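PDB 6CXT: butyryl-CoA dehydrogenase from Marinomonas mediterranea, which belongs to the acyl-CoA dehydrogenase family of flavoproteins and binds flavin-adenine dinucleotide in a fold of helical and beta domains. Local coordinates for residues B[3-6]-B[7-11]; B[253-256]-B[257-260]. All coordinates share one frame; numbering follows the deposited sequence.

Contact 1 of 2, residues B[3-6]-B[7-11]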
loop_
_atom_site.group_PDB
_atom_site.type_symbol
_atom_site.label_atom_id
_atom_site.label_comp_id
_atom_site.label_asym_id
_atom_site.label_seq_id
_atom_site.Cartn_x
_atom_site.Cartn_y
_atom_site.Cartn_z
ATOM N N PHE B 3 15.125 25.106 -9.933
ATOM C CA PHE B 3 15.598 24.244 -8.874
ATOM C C PHE B 3 17.095 24.373 -8.673
ATOM O O PHE B 3 17.771 23.458 -8.231
ATOM C CB PHE B 3 15.181 22.803 -9.160
ATOM C CG PHE B 3 13.695 22.616 -9.158
ATOM C CD1 PHE B 3 12.945 22.848 -10.325
ATOM C CD2 PHE B 3 13.023 22.255 -7.985
ATOM C CE1 PHE B 3 11.557 22.700 -10.314
ATOM C CE2 PHE B 3 11.647 22.072 -7.989
ATOM C CZ PHE B 3 10.913 22.304 -9.153
ATOM N N GLU B 4 17.587 25.568 -8.976
ATOM C CA GLU B 4 19.013 25.863 -8.962
ATOM C C GLU B 4 19.385 26.430 -7.581
ATOM O O GLU B 4 18.685 27.292 -7.046
ATOM C CB GLU B 4 19.279 26.867 -10.120
ATOM C CG GLU B 4 20.692 27.393 -10.313
ATOM C CD GLU B 4 21.636 26.451 -11.053
ATOM O OE1 GLU B 4 21.369 25.217 -11.147
ATOM O OE2 GLU B 4 22.668 26.964 -11.560
ATOM N N TRP B 5 20.431 25.887 -6.975
ATOM C CA TRP B 5 20.982 26.462 -5.724
ATOM C C TRP B 5 22.067 27.466 -6.120
ATOM O O TRP B 5 22.800 27.193 -7.061
ATOM C CB TRP B 5 21.584 25.357 -4.845
ATOM C CG TRP B 5 20.502 24.435 -4.309
ATOM C CD1 TRP B 5 20.147 23.187 -4.788
ATOM C CD2 TRP B 5 19.628 24.711 -3.215
ATOM N NE1 TRP B 5 19.092 22.683 -4.044
ATOM C CE2 TRP B 5 18.754 23.589 -3.075
ATOM C CE3 TRP B 5 19.484 25.795 -2.337
ATOM C CZ2 TRP B 5 17.757 23.533 -2.104
ATOM C CZ3 TRP B 5 18.497 25.723 -1.333
ATOM C CH2 TRP B 5 17.643 24.597 -1.239
ATOM N N THR B 6 22.174 28.598 -5.415
ATOM C CA THR B 6 23.310 29.533 -5.652
ATOM C C THR B 6 24.623 28.868 -5.287
ATOM O O THR B 6 24.667 27.849 -4.559
ATOM C CB THR B 6 23.184 30.858 -4.851
ATOM O OG1 THR B 6 23.407 30.601 -3.467
ATOM C CG2 THR B 6 21.820 31.535 -5.024
ATOM N N HIS B 7 25.714 29.428 -5.809
ATOM C CA HIS B 7 27.050 28.944 -5.521
ATOM C C HIS B 7 27.260 28.918 -3.991
ATOM O O HIS B 7 27.843 27.985 -3.452
ATOM C CB HIS B 7 28.103 29.846 -6.190
ATOM C CG HIS B 7 29.509 29.361 -6.008
ATOM N ND1 HIS B 7 30.103 28.462 -6.871
ATOM C CD2 HIS B 7 30.437 29.640 -5.059
ATOM C CE1 HIS B 7 31.335 28.208 -6.462
ATOM N NE2 HIS B 7 31.561 28.907 -5.363
ATOM N N GLU B 8 26.778 29.947 -3.318
ATOM C CA GLU B 8 26.919 30.058 -1.871
ATOM C C GLU B 8 26.135 28.913 -1.168
ATOM O O GLU B 8 26.673 28.229 -0.277
ATOM C CB GLU B 8 26.453 31.448 -1.411
ATOM C CG GLU B 8 26.649 31.792 0.077
ATOM C CD GLU B 8 28.085 31.592 0.612
ATOM O OE1 GLU B 8 29.074 31.704 -0.160
ATOM O OE2 GLU B 8 28.233 31.327 1.834
ATOM N N GLN B 9 24.887 28.695 -1.607
ATOM C CA GLN B 9 24.054 27.649 -1.007
ATOM C C GLN B 9 24.697 26.294 -1.235
ATOM O O GLN B 9 24.779 25.504 -0.298
ATOM C CB GLN B 9 22.641 27.694 -1.564
ATOM C CG GLN B 9 21.849 28.843 -0.972
ATOM C CD GLN B 9 20.561 29.074 -1.699
ATOM O OE1 GLN B 9 20.495 28.913 -2.926
ATOM N NE2 GLN B 9 19.511 29.423 -0.959
ATOM N N ALA B 10 25.175 26.028 -2.458
ATOM C CA ALA B 10 25.954 24.785 -2.744
ATOM C C ALA B 10 27.167 24.595 -1.854
ATOM O O ALA B 10 27.462 23.473 -1.394
ATOM C CB ALA B 10 26.367 24.710 -4.199
ATOM N N GLU B 11 27.899 25.691 -1.637
ATOM C CA GLU B 11 29.066 25.664 -0.789
ATOM C C GLU B 11 28.716 25.284 0.666
ATOM O O GLU B 11 29.406 24.461 1.298
ATOM C CB GLU B 11 29.829 27.013 -0.855
ATOM C CG GLU B 11 31.238 26.936 -0.291
ATOM C CD GLU B 11 31.897 25.591 -0.579
ATOM O OE1 GLU B 11 32.082 25.281 -1.785
ATOM O OE2 GLU B 11 32.188 24.836 0.395
#

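Contact 2 of 2, residues B[253-256]-B[257-260]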
loop_
_atom_site.group_PDB
_atom_site.type_symbol
_atom_site.label_atom_id
_atom_site.label_comp_id
_atom_site.label_asym_id
_atom_site.label_seq_id
_atom_site.Cartn_x
_atom_site.Cartn_y
_atom_site.Cartn_z
ATOM N N ALA B 253 18.804 11.837 5.943
ATOM C CA ALA B 253 18.978 10.470 6.405
ATOM C C ALA B 253 18.520 9.458 5.305
ATOM O O ALA B 253 19.145 8.401 5.130
ATOM C CB ALA B 253 18.241 10.216 7.719
ATOM N N MET B 254 17.467 9.786 4.583
ATOM C CA MET B 254 16.946 8.894 3.520
ATOM C C MET B 254 17.925 8.839 2.333
ATOM O O MET B 254 18.040 7.797 1.731
ATOM C CB MET B 254 15.544 9.348 3.044
ATOM C CG MET B 254 14.497 8.889 4.088
ATOM S SD MET B 254 12.875 9.280 3.415
ATOM C CE MET B 254 12.752 11.062 3.678
ATOM N N GLN B 255 18.582 9.942 2.004
ATOM C CA GLN B 255 19.625 9.923 0.915
ATOM C C GLN B 255 20.711 8.937 1.309
ATOM O O GLN B 255 21.134 8.093 0.499
ATOM C CB GLN B 255 20.232 11.323 0.661
ATOM C CG GLN B 255 21.215 11.317 -0.536
ATOM C CD GLN B 255 20.517 10.906 -1.844
ATOM O OE1 GLN B 255 19.596 11.588 -2.294
ATOM N NE2 GLN B 255 20.948 9.797 -2.459
ATOM N N ARG B 256 21.082 8.948 2.591
ATOM C CA ARG B 256 22.050 7.990 3.118
ATOM C C ARG B 256 21.579 6.534 3.036
ATOM O O ARG B 256 22.326 5.674 2.553
ATOM C CB ARG B 256 22.514 8.335 4.554
ATOM C CG ARG B 256 23.520 7.284 5.087
ATOM C CD ARG B 256 24.042 7.587 6.525
ATOM N NE ARG B 256 22.932 7.653 7.488
ATOM C CZ ARG B 256 22.522 8.759 8.125
ATOM N NH1 ARG B 256 23.135 9.954 7.956
ATOM N NH2 ARG B 256 21.514 8.657 8.996
ATOM N N ASP B 257 20.369 6.244 3.515
ATOM C CA ASP B 257 19.755 4.937 3.323
ATOM C C ASP B 257 19.830 4.474 1.855
ATOM O O ASP B 257 20.208 3.332 1.569
ATOM C CB ASP B 257 18.244 4.960 3.692
ATOM C CG ASP B 257 17.985 4.961 5.222
ATOM O OD1 ASP B 257 18.948 4.726 6.026
ATOM O OD2 ASP B 257 16.776 5.150 5.606
ATOM N N LEU B 258 19.433 5.347 0.957
ATOM C CA LEU B 258 19.387 5.011 -0.476
ATOM C C LEU B 258 20.794 4.696 -1.018
ATOM O O LEU B 258 20.984 3.686 -1.684
ATOM C CB LEU B 258 18.754 6.144 -1.253
ATOM C CG LEU B 258 18.698 5.989 -2.782
ATOM C CD1 LEU B 258 17.900 4.724 -3.149
ATOM C CD2 LEU B 258 18.018 7.223 -3.402
ATOM N N ASN B 259 21.739 5.572 -0.727
ATOM C CA ASN B 259 23.166 5.364 -1.099
ATOM C C ASN B 259 23.698 4.067 -0.585
ATOM O O ASN B 259 24.349 3.309 -1.340
ATOM C CB ASN B 259 24.037 6.511 -0.580
ATOM C CG ASN B 259 23.802 7.783 -1.314
ATOM O OD1 ASN B 259 23.142 7.816 -2.340
ATOM N ND2 ASN B 259 24.275 8.871 -0.749
ATOM N N GLN B 260 23.428 3.766 0.688
ATOM C CA GLN B 260 23.809 2.465 1.263
ATOM C C GLN B 260 23.142 1.269 0.550
ATOM O O GLN B 260 23.805 0.274 0.256
ATOM C CB GLN B 260 23.525 2.367 2.786
ATOM C CG GLN B 260 24.455 3.274 3.580
ATOM C CD GLN B 260 24.030 3.449 5.030
ATOM O OE1 GLN B 260 22.924 3.069 5.439
ATOM N NE2 GLN B 260 24.888 4.089 5.795
HETATM O O HOH W 1 21.439 5.044 7.143
#

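Contact 1 of 2, residues B[3-6]-B[7-11]
Thr6 and Gln9 grip each other in both directions, closing a capping box at the start of helix 7-19. In one direction Gln9 N donates to Thr6 OG1 over 3.0 Å; in the other, Thr6 N donates to Gln9 OE1, also over 3.0 Å. The second bond lies in the plane of the amide carbonyl and uses a lone pair of OE1, with an N-H...O angle of 161°. Thr6 can cap because OG1 sits between its own backbone N and carbonyl carbon (chi1 71°), which turns the oxygen onto the first turn. The first backbone bond of the helix follows, Ala10 N to Thr6 O at 2.8 Å. Gln9 OE1 also reaches the rim of the Trp5 indole, where Trp5 CE3 lies 3.3 Å away, near the ring plane. The ring and amide planes stand 70° apart, so the amide meets the indole at its edge rather than stacking on it. At the other end of the amide, Gln9 NE2 is hydrogen-bonded to Thr66 OG1, while Trp5 packs on Leu65 and Lys69 and meets the Tyr300 ring edge-to-face. The capped N-terminus of helix 7-19 is thereby joined to helices 64-77 and 279-306.

Contact 2 of 2, residues B[253-256]-B[257-260]
Arg256 and Gln260, one helical turn apart on helix 248-267, run side by side and point the same way. Arg256 CB leads away from the following turn, and the contacts of the side chain start at CG. That carbon, placed anti to the backbone N (chi1 179°), comes 3.5 Å from Gln260 NE2, and CD lies only slightly farther from that nitrogen, so the aliphatic part runs alongside the amide. A bend at chi3 then turns the guanidinium, whose plane makes 51° with the Gln260 amide. NE gives its proton to a water 3.0 Å away at the guanidinium edge, in its plane. That water lies 2.7 Å from Asp257 OD1 and within donating distance of Gln260 OE1, although it has more acceptors nearby than protons. At the tip, NH1 turns to the protein, bonding to the carbonyl O of Gln76.

A second pair of residues four apart joins directly: Gln255 NE2 donates to Asn259 OD1 over 3.0 Å. The bond is bent, with an N-H...O angle of 147°. OD1 lies in the Gln255 amide plane, but NE2 stands above the Asn259 carbonyl plane and misses its lone pairs. Gln255 OE1 is engaged separately by Arg296 on helix 279-306.

Asp257 is buried, yet both its oxygens have hydroxyl partners: OD2 bonds Ser330 OG and OD1 bonds Ser352 OG. Arg256 NE and Asp257 OD1 stay 5.2 Å apart and form no direct salt bridge; the water that takes the NE proton lies between them, and any effect of the opposite charges is probably modest. This water, if it donates to OD1, and the two serines probably help stabilise the carboxylate within the helical C-terminal domain.

How the contacts relate
Contact 1 precedes contact 2 in the chain; their centres are 21 Å apart and their nearest atoms about 11 Å apart, so they do not touch. Contact 1 joins the loop 3-6 to the start of helix 7-19, whereas contact 2 lies within helix 248-267 in the C-terminal domain. Helices 64-77 and 279-306 link them indirectly: Thr66 and Tyr300 meet contact 1, whereas Gln76 and Leu292 meet contact 2. Their surroundings differ. Residues 3-5 also reach a second subunit, including Tyr301 and Trp304 of that subunit, while no other protein chain touches 253-260. Contact 1 thus lies where the N-terminus meets a second subunit, contact 2 where the C-terminal domain packs against helix 64-77 within one chain.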